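Local coordinates for peptidoglycan recognition protein-LC isoform LCx (Drosophila melanogaster, PDB 2F2L) that binds a disaccharide-tetrapeptide fragment of bacterial peptidoglycan and probably acts as an innate immune receptor that senses bacteria, at residues 152-157 with 161-166. Sequence-based numbering, arbitrary orientation.
Sequences ELYKII and PHWSHE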
loop_
_atom_site.group_PDB
_atom_site.type_symbol
_atom_site.label_atom_id
_atom_site.label_comp_id
_atom_site.label_asym_id
_atom_site.label_seq_id
_atom_site.Cartn_x
_atom_site.Cartn_y
_atom_site.Cartn_z
ATOM N N GLU B 152 -6.661 -16.762 1.464
ATOM C CA GLU B 152 -5.969 -17.947 2.001
ATOM C C GLU B 152 -5.900 -17.898 3.513
ATOM O O GLU B 152 -6.001 -18.930 4.163
ATOM C CB GLU B 152 -4.562 -18.130 1.408
ATOM C CG GLU B 152 -4.544 -18.540 -0.047
ATOM C CD GLU B 152 -5.357 -19.815 -0.318
ATOM O OE1 GLU B 152 -5.168 -20.826 0.395
ATOM O OE2 GLU B 152 -6.191 -19.807 -1.252
ATOM N N LEU B 153 -5.721 -16.704 4.074
ATOM C CA LEU B 153 -5.743 -16.567 5.526
ATOM C C LEU B 153 -7.173 -16.728 6.056
ATOM O O LEU B 153 -7.405 -17.403 7.067
ATOM C CB LEU B 153 -5.133 -15.236 5.954
ATOM C CG LEU B 153 -5.169 -14.894 7.440
ATOM C CD1 LEU B 153 -4.780 -16.052 8.306
ATOM C CD2 LEU B 153 -4.260 -13.691 7.696
ATOM N N TYR B 154 -8.138 -16.143 5.360
ATOM C CA TYR B 154 -9.541 -16.284 5.761
ATOM C C TYR B 154 -10.001 -17.733 5.749
ATOM O O TYR B 154 -10.693 -18.171 6.668
ATOM C CB TYR B 154 -10.458 -15.462 4.869
ATOM C CG TYR B 154 -11.887 -15.419 5.341
ATOM C CD1 TYR B 154 -12.221 -14.816 6.534
ATOM C CD2 TYR B 154 -12.911 -15.964 4.578
ATOM C CE1 TYR B 154 -13.545 -14.758 6.967
ATOM C CE2 TYR B 154 -14.227 -15.906 4.994
ATOM C CZ TYR B 154 -14.537 -15.305 6.188
ATOM O OH TYR B 154 -15.840 -15.247 6.601
ATOM N N LYS B 155 -9.640 -18.480 4.714
ATOM C CA LYS B 155 -10.017 -19.891 4.657
ATOM C C LYS B 155 -9.457 -20.665 5.866
ATOM O O LYS B 155 -10.103 -21.583 6.366
ATOM C CB LYS B 155 -9.581 -20.544 3.341
ATOM C CG LYS B 155 -10.446 -20.173 2.166
ATOM C CD LYS B 155 -10.226 -21.107 0.971
ATOM C CE LYS B 155 -8.975 -20.782 0.189
ATOM N NZ LYS B 155 -8.882 -21.604 -1.060
ATOM N N ILE B 156 -8.275 -20.274 6.339
ATOM C CA ILE B 156 -7.669 -20.929 7.503
ATOM C C ILE B 156 -8.434 -20.599 8.800
ATOM O O ILE B 156 -8.822 -21.501 9.540
ATOM C CB ILE B 156 -6.160 -20.587 7.614
ATOM C CG1 ILE B 156 -5.393 -21.272 6.468
ATOM C CG2 ILE B 156 -5.592 -21.033 8.952
ATOM C CD1 ILE B 156 -3.955 -20.829 6.336
ATOM N N ILE B 157 -8.666 -19.316 9.067
ATOM C CA ILE B 157 -9.296 -18.916 10.324
ATOM C C ILE B 157 -10.787 -19.321 10.400
ATOM O O ILE B 157 -11.309 -19.484 11.497
ATOM C CB ILE B 157 -9.148 -17.390 10.632
ATOM C CG1 ILE B 157 -10.062 -16.559 9.734
ATOM C CG2 ILE B 157 -7.681 -16.945 10.545
ATOM C CD1 ILE B 157 -9.940 -15.072 9.956
ATOM N N PRO B 161 -11.808 -22.836 16.051
ATOM C CA PRO B 161 -12.994 -23.086 16.867
ATOM C C PRO B 161 -13.748 -21.817 17.303
ATOM O O PRO B 161 -14.976 -21.859 17.439
ATOM C CB PRO B 161 -12.428 -23.838 18.084
ATOM C CG PRO B 161 -11.124 -24.408 17.594
ATOM C CD PRO B 161 -10.591 -23.336 16.718
ATOM N N HIS B 162 -13.042 -20.708 17.494
ATOM C CA HIS B 162 -13.703 -19.468 17.904
ATOM C C HIS B 162 -14.344 -18.672 16.758
ATOM O O HIS B 162 -15.018 -17.668 17.008
ATOM C CB HIS B 162 -12.725 -18.596 18.674
ATOM C CG HIS B 162 -12.355 -19.158 20.012
ATOM N ND1 HIS B 162 -13.010 -18.803 21.173
ATOM C CD2 HIS B 162 -11.408 -20.060 20.374
ATOM C CE1 HIS B 162 -12.482 -19.461 22.192
ATOM N NE2 HIS B 162 -11.502 -20.222 21.736
ATOM N N TRP B 163 -14.132 -19.105 15.511
ATOM C CA TRP B 163 -14.675 -18.384 14.368
ATOM C C TRP B 163 -16.196 -18.310 14.482
ATOM O O TRP B 163 -16.839 -19.267 14.918
ATOM C CB TRP B 163 -14.252 -19.006 13.026
ATOM C CG TRP B 163 -14.859 -18.263 11.838
ATOM C CD1 TRP B 163 -14.467 -17.045 11.334
ATOM C CD2 TRP B 163 -15.983 -18.674 11.046
ATOM N NE1 TRP B 163 -15.273 -16.689 10.283
ATOM C CE2 TRP B 163 -16.207 -17.668 10.084
ATOM C CE3 TRP B 163 -16.824 -19.793 11.059
ATOM C CZ2 TRP B 163 -17.233 -17.751 9.145
ATOM C CZ3 TRP B 163 -17.841 -19.877 10.120
ATOM C CH2 TRP B 163 -18.037 -18.860 9.179
ATOM N N SER B 164 -16.758 -17.155 14.127
ATOM C CA SER B 164 -18.199 -16.952 14.113
ATOM C C SER B 164 -18.630 -16.237 12.838
ATOM O O SER B 164 -17.873 -15.417 12.289
ATOM C CB SER B 164 -18.618 -16.144 15.344
ATOM O OG SER B 164 -19.992 -15.807 15.294
ATOM N N HIS B 165 -19.831 -16.571 12.347
ATOM C CA HIS B 165 -20.461 -15.805 11.268
ATOM C C HIS B 165 -21.626 -14.960 11.763
ATOM O O HIS B 165 -22.387 -14.431 10.959
ATOM C CB HIS B 165 -20.880 -16.683 10.068
ATOM C CG HIS B 165 -21.956 -17.688 10.359
ATOM N ND1 HIS B 165 -23.260 -17.335 10.632
ATOM C CD2 HIS B 165 -21.930 -19.040 10.343
ATOM C CE1 HIS B 165 -23.983 -18.428 10.810
ATOM N NE2 HIS B 165 -23.200 -19.477 10.640
ATOM N N GLU B 166 -21.747 -14.817 13.080
ATOM C CA GLU B 166 -22.766 -13.965 13.685
ATOM C C GLU B 166 -22.102 -12.718 14.246
ATOM O O GLU B 166 -22.274 -11.604 13.740
ATOM C CB GLU B 166 -23.493 -14.711 14.802
ATOM C CG GLU B 166 -24.370 -15.846 14.312
ATOM C CD GLU B 166 -25.126 -16.514 15.444
ATOM O OE1 GLU B 166 -25.981 -15.850 16.084
ATOM O OE2 GLU B 166 -24.859 -17.711 15.693
#
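W163, in the C-terminal tail, packs against the end of helix 151-157, where it meets I157 and Y154. The two backbones come closest at I157 and W163, whose CA atoms are 6.8 Å apart. W163 CB points toward the helix and rests on the carbonyl oxygen of I157, with CB to O at 3.4 Å. CG of W163 is anti to its backbone N (chi1 178°), which carries the ring on past this oxygen. W163 CG lies 3.8 Å from I157 O and CD1 is only slightly farther away. The oxygen approaches the ring obliquely. Next comes NE1, whose hydrogen bond goes to Q142 OE1. Y154 OH is 4.0 Å from W163 NE1, a contact and not a bond. On the benzo side, W163 CZ2 meets Y154 OH at 3.8 Å. The hydroxyl reaches the rim of the indole close to the level of the ring, and the two aromatic side chains are not stacked. On one face of the indole H165 N sits 4.2 Å above the ring, out over its border. The tail bends just there: S164 OG accepts from E166 N at 3.0 Å, an ST turn. Y154 also touches R141 and Q142, so Q142 meets both aromatic residues. The side chain of I157 packs on I30 and L137 of the sheet, while its carbonyl oxygen meets W163. The contact therefore joins the last helix to a C-terminal tail whose H162 and S164 pair by backbone with L137 of strand 135-139, an outermost strand of the central mixed sheet in this peptidoglycan recognition domain of the N-acetylmuramoyl-L-alanine amidase family.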